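Local coordinates for BH2092 protein (Bacillus halodurans, PDB 3NHV) that is of unknown function but has a rhodanese-like fold and may bind or transfer sulfur, at the interface of chains A and B. Coordinates in Å, arbitrary orientation; residue numbers count along the deposited sequence, not the author numbering. Chains: chain A/B, BH2092 protein.

Contact 1: the interface of chains A and B. Residues chain A 130, 132; chain B 20-21, 24, 111, 114-116.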
# COMPACT_ATOMS: atom_id res chain seq x y z
N TRP A 130 -15.77 0.32 0.53
CA TRP A 130 -16.51 0.43 1.78
C TRP A 130 -17.17 1.81 1.76
O TRP A 130 -16.53 2.79 1.38
CB TRP A 130 -15.55 0.32 2.95
CG TRP A 130 -16.20 0.48 4.27
CD1 TRP A 130 -17.05 -0.39 4.88
CD2 TRP A 130 -16.04 1.59 5.16
NE1 TRP A 130 -17.43 0.10 6.10
CE2 TRP A 130 -16.83 1.31 6.31
CE3 TRP A 130 -15.31 2.78 5.12
CZ2 TRP A 130 -16.90 2.19 7.39
CZ3 TRP A 130 -15.38 3.65 6.19
CH2 TRP A 130 -16.17 3.35 7.32
N MSE A 132 -18.39 4.70 3.85
CA MSE A 132 -18.33 5.34 5.16
C MSE A 132 -19.66 5.90 5.66
O MSE A 132 -19.88 6.04 6.87
CB MSE A 132 -17.31 6.47 5.08
CG MSE A 132 -17.18 7.34 6.31
SE MSE A 132 -16.27 8.95 5.76
CE MSE A 132 -14.58 8.19 5.25
N ILE B 20 -8.62 4.96 6.76
CA ILE B 20 -9.77 5.80 6.51
C ILE B 20 -10.88 5.57 7.53
O ILE B 20 -11.40 6.51 8.12
CB ILE B 20 -10.32 5.55 5.10
CG1 ILE B 20 -9.21 5.78 4.08
CG2 ILE B 20 -11.48 6.48 4.81
CD1 ILE B 20 -8.64 7.19 4.11
N ALA B 21 -11.23 4.31 7.75
CA ALA B 21 -12.27 3.96 8.70
C ALA B 21 -12.00 4.57 10.07
O ALA B 21 -12.84 5.26 10.62
CB ALA B 21 -12.37 2.44 8.82
N SER B 24 -12.31 8.36 10.09
CA SER B 24 -13.70 8.79 9.94
C SER B 24 -14.43 8.72 11.28
O SER B 24 -15.28 9.55 11.58
CB SER B 24 -14.44 7.93 8.92
OG SER B 24 -14.71 6.63 9.43
N TRP B 111 -10.07 8.29 0.80
CA TRP B 111 -10.98 8.92 1.74
C TRP B 111 -12.23 9.32 0.97
O TRP B 111 -13.36 9.14 1.45
CB TRP B 111 -10.34 10.16 2.35
CG TRP B 111 -11.32 11.00 3.08
CD1 TRP B 111 -12.08 12.00 2.55
CD2 TRP B 111 -11.71 10.87 4.45
NE1 TRP B 111 -12.93 12.50 3.51
CE2 TRP B 111 -12.72 11.82 4.68
CE3 TRP B 111 -11.30 10.04 5.50
CZ2 TRP B 111 -13.34 11.97 5.93
CZ3 TRP B 111 -11.91 10.18 6.74
CH2 TRP B 111 -12.92 11.14 6.94
N GLU B 114 -14.13 6.20 -0.37
CA GLU B 114 -14.94 5.60 0.66
C GLU B 114 -16.09 6.53 1.07
O GLU B 114 -16.62 6.45 2.18
CB GLU B 114 -14.07 5.20 1.86
CG GLU B 114 -13.35 3.88 1.62
CD GLU B 114 -12.25 3.60 2.63
OE1 GLU B 114 -12.48 3.79 3.84
OE2 GLU B 114 -11.16 3.15 2.20
N ASN B 115 -16.46 7.41 0.14
CA ASN B 115 -17.54 8.37 0.34
C ASN B 115 -17.31 9.33 1.49
O ASN B 115 -18.18 9.50 2.33
CB ASN B 115 -18.86 7.65 0.57
CG ASN B 115 -20.03 8.34 -0.10
OD1 ASN B 115 -19.97 8.63 -1.30
ND2 ASN B 115 -21.09 8.60 0.65
N GLY B 116 -16.15 9.97 1.52
CA GLY B 116 -15.88 10.91 2.60
C GLY B 116 -16.20 12.32 2.16
O GLY B 116 -16.12 12.64 0.98

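Contact 2: the interface of chains A and B. Residues chain A 85-86, 88-89; chain B 13-14, 17-19, 22, 105.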
# COMPACT_ATOMS: atom_id res chain seq x y z
N ASN A 85 -7.33 -1.33 7.24
CA ASN A 85 -6.32 -1.90 8.13
C ASN A 85 -6.88 -3.15 8.81
O ASN A 85 -6.20 -3.78 9.62
CB ASN A 85 -5.95 -0.88 9.21
CG ASN A 85 -4.46 -0.63 9.27
OD1 ASN A 85 -3.98 0.10 10.13
ND2 ASN A 85 -3.72 -1.25 8.34
N GLY A 86 -8.12 -3.47 8.47
CA GLY A 86 -8.78 -4.63 9.04
C GLY A 86 -7.98 -5.91 8.97
O GLY A 86 -7.86 -6.61 9.97
N THR A 88 -4.83 -6.36 8.82
CA THR A 88 -3.71 -6.28 9.74
C THR A 88 -4.14 -6.49 11.19
O THR A 88 -3.44 -7.16 11.96
CB THR A 88 -3.00 -4.92 9.64
OG1 THR A 88 -2.73 -4.61 8.27
CG2 THR A 88 -1.69 -4.95 10.42
N LYS A 89 -5.27 -5.91 11.57
CA LYS A 89 -5.75 -6.07 12.95
C LYS A 89 -6.12 -7.54 13.19
O LYS A 89 -5.90 -8.09 14.27
CB LYS A 89 -6.96 -5.18 13.23
CG LYS A 89 -6.67 -3.70 13.21
CD LYS A 89 -7.96 -2.89 13.40
CE LYS A 89 -7.72 -1.40 13.18
NZ LYS A 89 -8.99 -0.64 13.03
N LYS B 13 3.25 -2.54 13.29
CA LYS B 13 2.86 -1.95 12.02
C LYS B 13 1.70 -0.98 12.25
O LYS B 13 1.70 0.14 11.74
CB LYS B 13 2.49 -3.06 11.03
CG LYS B 13 2.13 -2.61 9.62
CD LYS B 13 2.04 -3.82 8.69
CE LYS B 13 1.58 -3.43 7.29
NZ LYS B 13 0.21 -2.85 7.30
N LEU B 14 0.71 -1.41 13.03
CA LEU B 14 -0.46 -0.58 13.33
C LEU B 14 -0.12 0.67 14.15
O LEU B 14 -0.77 1.71 14.00
CB LEU B 14 -1.51 -1.41 14.09
CG LEU B 14 -2.14 -2.59 13.35
CD1 LEU B 14 -2.77 -3.52 14.36
CD2 LEU B 14 -3.18 -2.10 12.33
N GLU B 17 0.44 3.73 11.94
CA GLU B 17 -0.53 4.12 10.93
C GLU B 17 -1.99 4.08 11.37
O GLU B 17 -2.31 3.67 12.49
CB GLU B 17 -0.35 3.24 9.68
CG GLU B 17 -0.43 1.74 9.94
CD GLU B 17 -0.13 0.88 8.71
OE1 GLU B 17 0.94 1.07 8.08
OE2 GLU B 17 -0.96 -0.00 8.38
N THR B 18 -2.86 4.53 10.48
CA THR B 18 -4.28 4.54 10.74
C THR B 18 -4.94 4.53 9.37
O THR B 18 -4.36 5.00 8.39
CB THR B 18 -4.70 5.79 11.52
OG1 THR B 18 -6.13 5.83 11.61
CG2 THR B 18 -4.21 7.05 10.83
N ASP B 19 -6.16 3.99 9.31
CA ASP B 19 -6.85 3.92 8.04
C ASP B 19 -8.06 4.85 7.96
O ASP B 19 -8.46 5.44 8.95
CB ASP B 19 -7.25 2.47 7.73
CG ASP B 19 -8.33 1.92 8.66
OD1 ASP B 19 -8.85 2.66 9.52
OD2 ASP B 19 -8.66 0.72 8.51
N ASP B 22 -10.83 4.29 10.62
CA ASP B 22 -10.50 4.81 11.94
C ASP B 22 -10.53 6.34 12.02
O ASP B 22 -10.97 6.89 13.02
CB ASP B 22 -9.14 4.29 12.39
CG ASP B 22 -9.12 2.79 12.55
OD1 ASP B 22 -10.04 2.24 13.19
OD2 ASP B 22 -8.17 2.15 12.04
N ILE B 105 -2.99 5.63 5.66
CA ILE B 105 -2.89 4.82 4.44
C ILE B 105 -4.12 5.08 3.58
O ILE B 105 -5.25 5.11 4.08
CB ILE B 105 -2.83 3.31 4.76
CG1 ILE B 105 -4.08 2.88 5.53
CG2 ILE B 105 -1.60 3.00 5.59
CD1 ILE B 105 -4.25 1.38 5.64

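Contact 1: the interface of chains A and B
The side-chain tip of A:Met132, modelled as selenomethionine, is buried in a pocket on the rhodanese-like domain of chain B. Its methyl CE sits over one face of the indole of B:Trp111, 3.6 Å from the centroid of the six-membered ring, a CH-pi contact displaced toward the rim. On the helix 20-28 side, CE also meets the CG2 methyl of B:Ile20 at 3.6 Å and B:Ser24 CB at 3.7 Å. The selenium rests against the backbone of B:Gly116, with SE 3.7 Å from CA. Two torsions deliver the tip: CG stands anti to the backbone N (chi1 175°), beside the carbonyl carbon, and a bend at chi3 (-64°) turns the methyl toward B:Trp111.

Outside this centre, B:Ala21 of helix 20-28 sits over the rim of one face of the A:Trp130 ring, its CA 4.0 Å from A:Trp130 CZ3. The backbone N of A:Met132 lies over the other face, also offset toward the rim. The side chain of B:Glu114, its carboxylate plane turned 78° from the indole, brings OE1 to the edge of the A:Trp130 ring, 3.3 Å from A:Trp130 CE3. The aromatic C-H groups would give this oxygen a mildly favourable electrostatic neighbour.

At the polar rim, the backbone N of A:Met132 donates to the carbonyl O of B:Glu114 at 3.0 Å, fixing the chain A segment alongside the end of helix 107-113. B:Ser24 turns its hydroxyl OG back to B:Ala21 O within its own helix, at 2.6 Å, and presents CB to the selenomethionine.

Contact 2: the interface of chains A and B
A:Asn85 is gripped by two carboxylates of chain B. Its backbone N donates to B:Asp19 OD2 at 2.7 Å, using the anti lone pair of that oxygen. Its side-chain amide ND2 donates to B:Glu17 OE2 at 3.0 Å, nearly along the C-O axis. The amide and carboxylate planes are 22° apart, and OE2 lies close to the amide plane. B:Glu17 CG lies between its backbone N and carbonyl carbon (chi1 56°), the chain extending beyond it toward A:Asn85. B:Lys13 NZ forms a weak ion pair with OE2 and would help hold it.

The intermolecular salt bridge is a fork. A:Lys89, extended beyond CG, meets B:Asp22 tip to tip, NZ standing 3.1 Å from both OD1 and OD2 on their syn lone pairs.

B:Leu14 carries much of the apolar contact: its CD2 methyl packs against A:Thr88 CG2 at 3.7 Å and A:Lys89 CG at 3.9 Å. An alanine in place of A:Lys89 would probably leave the B:Asp22 carboxylate without its countercharge and uncover part of B:Leu14.

B:Asp19 OD1 accepts from B:Asp22 N at 2.8 Å, capping helix 20-28. A:Asn85 directly precedes helix 86-96 and follows the A:Cys79 to A:Cys84 stretch, whose ends are joined by a disulfide in a structure of this protein and which is the likely active-site loop; the chain B residues come mainly from the end of helix 3-14, strand 17-19 and the start of helix 20-28.

Contacts 1 and 2 lie about 13 Å apart, measured between the centres of their C-alpha atoms, and belong to one A-B interface. On chain B they are joined by helix 20-28, which offers B:Ile20, B:Ala21 and B:Ser24 to contact 1 and B:Asp22 to contact 2. Chain A supplies two separate segments: the C-terminal stretch for contact 1, and A:Asn85 with the first turn of helix 86-96 for contact 2. One helix of chain B thus meets two stretches of chain A far apart in sequence, in a deposited assembly of three copies. The pairing is not an exact two-fold and may reflect crystal packing.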